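Local coordinates for protein intracellular protease/amidase (Salmonella enterica subsp. enterica serovar Typhimurium, PDB 4K2H) that is of uncertain function but belongs to the DJ-1/PfpI family, binds zinc and is tentatively assigned a peptidase activity, at residues A[6-18]-A[35-49]. The protein carries 1 engineered substitution. Sequence-based numbering, arbitrary orientation.
With ZN (zinc ion), chain O.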
ATOM      1  N   LYS A   6     -14.998  14.205  -0.371  1.00 41.37           N
ATOM      2  CA  LYS A   6     -15.096  12.929  -1.123  1.00 41.06           C
ATOM      3  C   LYS A   6     -14.007  12.776  -2.186  1.00 36.92           C
ATOM      4  O   LYS A   6     -13.808  13.682  -3.005  1.00 36.69           O
ATOM      5  CB  LYS A   6     -16.406  12.885  -1.893  1.00 45.40           C
ATOM      6  CG  LYS A   6     -17.621  12.365  -1.168  1.00 50.56           C
ATOM      7  CD  LYS A   6     -18.732  12.085  -2.194  1.00 55.02           C
ATOM      8  CE  LYS A   6     -18.855  13.214  -3.240  1.00 56.73           C
ATOM      9  NZ  LYS A   6     -20.007  13.046  -4.170  1.00 58.13           N
ATOM     10  N   VAL A   7     -13.357  11.617  -2.210  1.00 33.33           N
ATOM     11  CA  VAL A   7     -12.303  11.330  -3.152  1.00 31.13           C
ATOM     12  C   VAL A   7     -12.651  10.065  -3.940  1.00 30.34           C
ATOM     13  O   VAL A   7     -13.099   9.090  -3.362  1.00 30.17           O
ATOM     14  CB  VAL A   7     -10.969  11.124  -2.417  1.00 31.20           C
ATOM     15  CG1 VAL A   7      -9.846  10.736  -3.384  1.00 29.83           C
ATOM     16  CG2 VAL A   7     -10.599  12.388  -1.633  1.00 31.47           C
ATOM     17  N   ALA A   8     -12.477  10.125  -5.262  1.00 28.76           N
ATOM     18  CA  ALA A   8     -12.579   8.968  -6.162  1.00 29.11           C
ATOM     19  C   ALA A   8     -11.176   8.456  -6.523  1.00 28.11           C
ATOM     20  O   ALA A   8     -10.307   9.242  -6.926  1.00 27.88           O
ATOM     21  CB  ALA A   8     -13.334   9.340  -7.442  1.00 28.59           C
ATOM     22  N   VAL A   9     -10.950   7.159  -6.374  1.00 26.55           N
ATOM     23  CA  VAL A   9      -9.675   6.562  -6.778  1.00 26.07           C
ATOM     24  C   VAL A   9     -10.024   5.674  -7.956  1.00 26.39           C
ATOM     25  O   VAL A   9     -10.850   4.763  -7.837  1.00 25.65           O
ATOM     26  CB  VAL A   9      -9.036   5.744  -5.644  1.00 26.62           C
ATOM     27  CG1 VAL A   9      -7.720   5.084  -6.080  1.00 26.23           C
ATOM     28  CG2 VAL A   9      -8.797   6.618  -4.428  1.00 26.98           C
ATOM     29  N   LEU A  10      -9.443   5.962  -9.110  1.00 26.45           N
ATOM     30  CA  LEU A  10      -9.787   5.200 -10.303  1.00 26.35           C
ATOM     31  C   LEU A  10      -8.898   3.972 -10.390  1.00 25.32           C
ATOM     32  O   LEU A  10      -7.673   4.055 -10.286  1.00 25.20           O
ATOM     33  CB  LEU A  10      -9.637   6.045 -11.578  1.00 26.39           C
ATOM     34  CG  LEU A  10     -10.416   7.362 -11.611  1.00 26.76           C
ATOM     35  CD1 LEU A  10     -10.362   7.963 -12.998  1.00 26.99           C
ATOM     36  CD2 LEU A  10     -11.858   7.198 -11.183  1.00 27.23           C
ATOM     37  N   LEU A  11      -9.538   2.834 -10.611  1.00 25.20           N
ATOM     38  CA  LEU A  11      -8.839   1.563 -10.654  1.00 23.94           C
ATOM     39  C   LEU A  11      -9.010   0.880 -12.007  1.00 24.09           C
ATOM     40  O   LEU A  11     -10.012   0.235 -12.235  1.00 24.26           O
ATOM     41  CB  LEU A  11      -9.337   0.647  -9.536  1.00 23.38           C
ATOM     42  CG  LEU A  11      -9.158   1.104  -8.093  1.00 23.38           C
ATOM     43  CD1 LEU A  11      -9.542  -0.024  -7.138  1.00 23.08           C
ATOM     44  CD2 LEU A  11      -7.742   1.599  -7.786  1.00 23.06           C
ATOM     45  N   ALA A  12      -8.018   0.983 -12.881  1.00 23.82           N
ATOM     46  CA  ALA A  12      -8.060   0.277 -14.161  1.00 24.44           C
ATOM     47  C   ALA A  12      -7.266  -1.043 -14.049  1.00 24.55           C
ATOM     48  O   ALA A  12      -6.477  -1.201 -13.123  1.00 25.80           O
ATOM     49  CB  ALA A  12      -7.499   1.153 -15.265  1.00 24.51           C
ATOM     50  N   PRO A  13      -7.458  -1.987 -14.991  1.00 24.53           N
ATOM     51  CA  PRO A  13      -6.667  -3.229 -14.871  1.00 24.92           C
ATOM     52  C   PRO A  13      -5.197  -2.909 -14.920  1.00 25.20           C
ATOM     53  O   PRO A  13      -4.774  -2.112 -15.764  1.00 25.24           O
ATOM     54  CB  PRO A  13      -7.156  -4.089 -16.079  1.00 25.18           C
ATOM     55  CG  PRO A  13      -8.566  -3.628 -16.279  1.00 24.67           C
ATOM     56  CD  PRO A  13      -8.513  -2.129 -16.010  1.00 24.62           C
ATOM     57  N   GLY A  14      -4.423  -3.481 -13.997  1.00 25.12           N
ATOM     58  CA  GLY A  14      -3.009  -3.139 -13.904  1.00 25.63           C
ATOM     59  C   GLY A  14      -2.626  -1.917 -13.073  1.00 24.73           C
ATOM     60  O   GLY A  14      -1.499  -1.525 -13.055  1.00 25.39           O
ATOM     61  N   PHE A  15      -3.564  -1.344 -12.356  1.00 25.38           N
ATOM     62  CA  PHE A  15      -3.295  -0.203 -11.476  1.00 24.16           C
ATOM     63  C   PHE A  15      -2.239  -0.590 -10.470  1.00 24.96           C
ATOM     64  O   PHE A  15      -2.220  -1.719 -10.025  1.00 24.09           O
ATOM     65  CB  PHE A  15      -4.580   0.243 -10.756  1.00 23.55           C
ATOM     66  CG  PHE A  15      -5.096  -0.716  -9.683  1.00 23.32           C
ATOM     67  CD1 PHE A  15      -4.818  -0.498  -8.344  1.00 23.08           C
ATOM     68  CD2 PHE A  15      -5.883  -1.815 -10.012  1.00 23.99           C
ATOM     69  CE1 PHE A  15      -5.300  -1.321  -7.349  1.00 22.50           C
ATOM     70  CE2 PHE A  15      -6.358  -2.673  -9.031  1.00 23.50           C
ATOM     71  CZ  PHE A  15      -6.095  -2.403  -7.689  1.00 23.69           C
ATOM     72  N   GLU A  16      -1.366   0.365 -10.108  1.00 25.20           N
ATOM     73  CA  GLU A  16      -0.329   0.129  -9.157  1.00 24.78           C
ATOM     74  C   GLU A  16      -0.985   0.134  -7.791  1.00 24.51           C
ATOM     75  O   GLU A  16      -1.423   1.176  -7.316  1.00 23.80           O
ATOM     76  CB  GLU A  16       0.765   1.205  -9.247  1.00 26.52           C
ATOM     77  CG  GLU A  16       2.173   0.668  -9.104  1.00 27.41           C
ATOM     78  CD  GLU A  16       2.274  -0.406  -8.032  1.00 28.07           C
ATOM     79  OE1 GLU A  16       2.715  -1.539  -8.366  1.00 28.87           O
ATOM     80  OE2 GLU A  16       1.869  -0.130  -6.869  1.00 28.24           O
ATOM     81  N   GLU A  17      -1.054  -1.046  -7.161  1.00 24.27           N
ATOM     82  CA  GLU A  17      -1.806  -1.198  -5.932  1.00 24.17           C
ATOM     83  C   GLU A  17      -1.203  -0.480  -4.751  1.00 25.54           C
ATOM     84  O   GLU A  17      -1.922   0.017  -3.899  1.00 24.95           O
ATOM     85  CB  GLU A  17      -2.063  -2.657  -5.604  1.00 24.27           C
ATOM     86  CG  GLU A  17      -0.869  -3.521  -5.188  1.00 23.91           C
ATOM     87  CD  GLU A  17       0.210  -3.654  -6.231  1.00 23.67           C
ATOM     88  OE1 GLU A  17      -0.129  -3.971  -7.380  1.00 21.76           O
ATOM     89  OE2 GLU A  17       1.406  -3.410  -5.878  1.00 23.27           O
ATOM     90  N   ALA A  18       0.116  -0.440  -4.684  1.00 27.26           N
ATOM     91  CA  ALA A  18       0.762   0.182  -3.541  1.00 28.72           C
ATOM     92  C   ALA A  18       0.468   1.699  -3.534  1.00 29.46           C
ATOM     93  O   ALA A  18       0.128   2.270  -2.490  1.00 28.55           O
ATOM     94  CB  ALA A  18       2.250  -0.120  -3.557  1.00 29.40           C
ATOM     95  N   GLU A  35     -14.129   6.628  -2.434  1.00 32.10           N
ATOM     96  CA  GLU A  35     -14.746   5.591  -3.276  1.00 32.76           C
ATOM     97  C   GLU A  35     -13.775   5.114  -4.338  1.00 29.54           C
ATOM     98  O   GLU A  35     -13.288   5.904  -5.134  1.00 29.21           O
ATOM     99  CB  GLU A  35     -15.992   6.116  -3.962  1.00 36.38           C
ATOM    100  CG  GLU A  35     -17.287   5.589  -3.388  1.00 39.64           C
ATOM    101  CD  GLU A  35     -18.488   5.890  -4.267  1.00 41.68           C
ATOM    102  OE1 GLU A  35     -18.386   6.656  -5.243  1.00 41.90           O
ATOM    103  OE2 GLU A  35     -19.551   5.323  -3.979  1.00 45.58           O
ATOM    104  N   THR A  36     -13.466   3.824  -4.321  1.00 27.28           N
ATOM    105  CA  THR A  36     -12.705   3.219  -5.407  1.00 25.89           C
ATOM    106  C   THR A  36     -13.689   2.990  -6.566  1.00 26.09           C
ATOM    107  O   THR A  36     -14.796   2.481  -6.375  1.00 26.25           O
ATOM    108  CB  THR A  36     -12.040   1.889  -4.967  1.00 24.88           C
ATOM    109  OG1 THR A  36     -13.016   1.018  -4.408  1.00 25.18           O
ATOM    110  CG2 THR A  36     -11.046   2.131  -3.904  1.00 24.87           C
ATOM    111  N   LEU A  37     -13.296   3.406  -7.757  1.00 26.07           N
ATOM    112  CA  LEU A  37     -14.129   3.243  -8.919  1.00 26.53           C
ATOM    113  C   LEU A  37     -13.375   2.470  -9.984  1.00 26.49           C
ATOM    114  O   LEU A  37     -12.302   2.893 -10.433  1.00 27.19           O
ATOM    115  CB  LEU A  37     -14.512   4.613  -9.473  1.00 26.77           C
ATOM    116  CG  LEU A  37     -15.255   5.545  -8.490  1.00 27.67           C
ATOM    117  CD1 LEU A  37     -15.698   6.833  -9.187  1.00 27.48           C
ATOM    118  CD2 LEU A  37     -16.462   4.894  -7.816  1.00 28.03           C
ATOM    119  N   ALA A  38     -13.949   1.362 -10.421  1.00 25.97           N
ATOM    120  CA  ALA A  38     -13.439   0.655 -11.581  1.00 27.81           C
ATOM    121  C   ALA A  38     -13.902   1.354 -12.846  1.00 28.48           C
ATOM    122  O   ALA A  38     -14.893   2.053 -12.834  1.00 30.48           O
ATOM    123  CB  ALA A  38     -13.936  -0.787 -11.585  1.00 28.07           C
ATOM    124  N   CYS A  39     -13.224   1.151 -13.954  1.00 30.03           N
ATOM    125  CA  CYS A  39     -13.463   2.033 -15.103  1.00 33.49           C
ATOM    126  C   CYS A  39     -14.257   1.473 -16.263  1.00 34.94           C
ATOM    127  O   CYS A  39     -14.738   2.232 -17.104  1.00 37.58           O
ATOM    128  CB  CYS A  39     -12.136   2.604 -15.563  1.00 34.19           C
ATOM    129  SG  CYS A  39     -11.459   3.557 -14.187  1.00 35.59           S
ATOM    130  N   ALA A  40     -14.428   0.168 -16.313  1.00 36.37           N
ATOM    131  CA  ALA A  40     -15.250  -0.403 -17.355  1.00 39.24           C
ATOM    132  C   ALA A  40     -16.397  -1.182 -16.691  1.00 39.97           C
ATOM    133  O   ALA A  40     -17.028  -0.668 -15.758  1.00 41.35           O
ATOM    134  CB  ALA A  40     -14.389  -1.272 -18.279  1.00 40.88           C
ATOM    135  N   GLU A  41     -16.632  -2.420 -17.106  1.00 38.81           N
ATOM    136  CA  GLU A  41     -17.893  -3.122 -16.801  1.00 40.57           C
ATOM    137  C   GLU A  41     -17.820  -4.033 -15.550  1.00 39.58           C
ATOM    138  O   GLU A  41     -18.724  -4.818 -15.289  1.00 40.95           O
ATOM    139  CB  GLU A  41     -18.285  -3.973 -18.009  1.00 43.90           C
ATOM    140  CG  GLU A  41     -17.286  -5.126 -18.307  1.00 48.39           C
ATOM    141  CD  GLU A  41     -15.872  -4.641 -18.695  1.00 50.22           C
ATOM    142  OE1 GLU A  41     -14.925  -4.935 -17.946  1.00 53.51           O
ATOM    143  OE2 GLU A  41     -15.698  -3.936 -19.724  1.00 52.64           O
ATOM    144  N   SER A  42     -16.749  -3.932 -14.780  1.00 38.04           N
ATOM    145  CA  SER A  42     -16.468  -4.915 -13.763  1.00 38.14           C
ATOM    146  C   SER A  42     -16.080  -4.208 -12.466  1.00 37.19           C
ATOM    147  O   SER A  42     -15.409  -3.180 -12.512  1.00 36.62           O
ATOM    148  CB  SER A  42     -15.316  -5.774 -14.262  1.00 38.49           C
ATOM    149  OG  SER A  42     -14.852  -6.598 -13.208  1.00 45.68           O
ATOM    150  N   ARG A  43     -16.502  -4.740 -11.325  1.00 34.15           N
ATOM    151  CA  ARG A  43     -16.071  -4.214 -10.038  1.00 33.37           C
ATOM    152  C   ARG A  43     -14.807  -4.856  -9.515  1.00 32.62           C
ATOM    153  O   ARG A  43     -14.031  -4.210  -8.801  1.00 31.10           O
ATOM    154  CB  ARG A  43     -17.200  -4.279  -9.016  1.00 34.52           C
ATOM    155  CG  ARG A  43     -18.067  -3.037  -9.134  1.00 35.51           C
ATOM    156  CD  ARG A  43     -19.186  -2.983  -8.123  1.00 37.41           C
ATOM    157  NE  ARG A  43     -18.672  -3.022  -6.770  1.00 36.72           N
ATOM    158  CZ  ARG A  43     -19.420  -3.253  -5.707  1.00 37.21           C
ATOM    159  NH1 ARG A  43     -20.701  -3.449  -5.838  1.00 38.94           N
ATOM    160  NH2 ARG A  43     -18.866  -3.321  -4.513  1.00 38.71           N
ATOM    161  N   ALA A  44     -14.578  -6.113  -9.875  1.00 31.31           N
ATOM    162  CA  ALA A  44     -13.305  -6.763  -9.546  1.00 30.43           C
ATOM    163  C   ALA A  44     -12.251  -6.239 -10.495  1.00 29.33           C
ATOM    164  O   ALA A  44     -12.481  -6.165 -11.685  1.00 30.54           O
ATOM    165  CB  ALA A  44     -13.415  -8.271  -9.658  1.00 30.74           C
ATOM    166  N   VAL A  45     -11.097  -5.844  -9.968  1.00 28.67           N
ATOM    167  CA  VAL A  45     -10.009  -5.361 -10.817  1.00 27.83           C
ATOM    168  C   VAL A  45      -8.702  -5.922 -10.301  1.00 27.90           C
ATOM    169  O   VAL A  45      -8.435  -5.877  -9.087  1.00 28.31           O
ATOM    170  CB  VAL A  45      -9.897  -3.832 -10.754  1.00 27.64           C
ATOM    171  CG1 VAL A  45      -8.913  -3.339 -11.793  1.00 28.84           C
ATOM    172  CG2 VAL A  45     -11.248  -3.171 -10.954  1.00 28.04           C
ATOM    173  N   VAL A  46      -7.871  -6.406 -11.204  1.00 26.80           N
ATOM    174  CA  VAL A  46      -6.597  -6.981 -10.806  1.00 26.85           C
ATOM    175  C   VAL A  46      -5.446  -5.964 -10.989  1.00 26.08           C
ATOM    176  O   VAL A  46      -5.249  -5.410 -12.080  1.00 25.79           O
ATOM    177  CB  VAL A  46      -6.343  -8.284 -11.589  1.00 27.75           C
ATOM    178  CG1 VAL A  46      -5.008  -8.913 -11.219  1.00 28.74           C
ATOM    179  CG2 VAL A  46      -7.453  -9.263 -11.296  1.00 27.92           C
ATOM    180  N   SER A  47      -4.713  -5.719  -9.909  1.00 24.46           N
ATOM    181  CA  SER A  47      -3.619  -4.745  -9.899  1.00 24.49           C
ATOM    182  C   SER A  47      -2.381  -5.208 -10.672  1.00 26.11           C
ATOM    183  O   SER A  47      -2.229  -6.409 -11.040  1.00 25.29           O
ATOM    184  CB  SER A  47      -3.183  -4.470  -8.447  1.00 23.54           C
ATOM    185  OG  SER A  47      -2.299  -5.511  -7.963  1.00 22.55           O
ATOM    186  N   TYR A  48      -1.455  -4.266 -10.852  1.00 26.59           N
ATOM    187  CA  TYR A  48      -0.147  -4.525 -11.486  1.00 27.23           C
ATOM    188  C   TYR A  48       0.557  -5.738 -10.897  1.00 27.60           C
ATOM    189  O   TYR A  48       1.051  -6.576 -11.621  1.00 28.03           O
ATOM    190  CB  TYR A  48       0.743  -3.288 -11.313  1.00 27.74           C
ATOM    191  CG  TYR A  48       2.143  -3.339 -11.903  1.00 28.57           C
ATOM    192  CD1 TYR A  48       2.462  -4.127 -13.020  1.00 29.38           C
ATOM    193  CD2 TYR A  48       3.140  -2.523 -11.367  1.00 28.80           C
ATOM    194  CE1 TYR A  48       3.748  -4.123 -13.555  1.00 30.12           C
ATOM    195  CE2 TYR A  48       4.409  -2.503 -11.878  1.00 29.23           C
ATOM    196  CZ  TYR A  48       4.717  -3.303 -12.955  1.00 30.76           C
ATOM    197  OH  TYR A  48       6.006  -3.245 -13.412  1.00 32.79           O
ATOM    198  N   HIS A  49       0.649  -5.792  -9.575  1.00 28.70           N
ATOM    199  CA  HIS A  49       1.261  -6.930  -8.880  1.00 28.82           C
ATOM    200  C   HIS A  49       0.251  -8.006  -8.454  1.00 28.71           C
ATOM    201  O   HIS A  49       0.427  -8.667  -7.444  1.00 28.74           O
ATOM    202  CB  HIS A  49       2.151  -6.433  -7.735  1.00 28.08           C
ATOM    203  CG  HIS A  49       3.373  -5.716  -8.230  1.00 29.48           C
ATOM    204  ND1 HIS A  49       3.599  -4.378  -8.010  1.00 28.11           N
ATOM    205  CD2 HIS A  49       4.404  -6.148  -8.998  1.00 29.89           C
ATOM    206  CE1 HIS A  49       4.697  -4.012  -8.638  1.00 29.54           C
ATOM    207  NE2 HIS A  49       5.219  -5.071  -9.222  1.00 29.58           N
TER
HETATM  208 ZN    ZN O 201       2.734  -2.898  -6.949  1.00 30.82          ZN
HETATM  209  O   HOH W   1     -11.397  -1.081 -14.167  1.00 38.20           O
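E16, E17 and H49 meet at a zinc ion, bound by E16 OE1, by E17 OE2 at 1.8 Å and by H49 ND1 at 2.0 Å; D25 of the second subunit adds a ligand. Carboxylates and imidazole suit this metal. The E17 carboxylate, turned 62° from the H49 ring, is fixed by its second oxygen: OE1 accepts from S47 OG on its anti side (2.7 Å) and from H49 N on its syn side (3.0 Å), both from one face. E17 gets there with CG between its backbone N and carbonyl carbon (chi1 69°). At the N-cap of helix 17-29, E16 OE2 accepts from A18 N.

F15 is sandwiched between L11 CD2 and S47, whose CB makes a CH-pi contact 3.8 Å from the ring centroid. Y48 N to F15 O and G14 N to V46 O tie the turn after strand 6-11 to strand 44-46 and its following loop; G14, third in the A12–F15 type II turn, has positive phi (86°), which glycine readily adopts.

Strand 6-11 pairs in parallel with 35-38, L37 bonding to it twice: N to V9 O (2.8 Å) and O from L11 N. L10 CD2 lies against L37 CB and L11 CD1 against T36 CB, apolar contacts suiting the buried sheet. This is a beta-alpha-beta unit of the DJ-1/PfpI fold, whose strand-to-helix junction, with H49 from the loop after strand 44-46, forms an intersubunit zinc site.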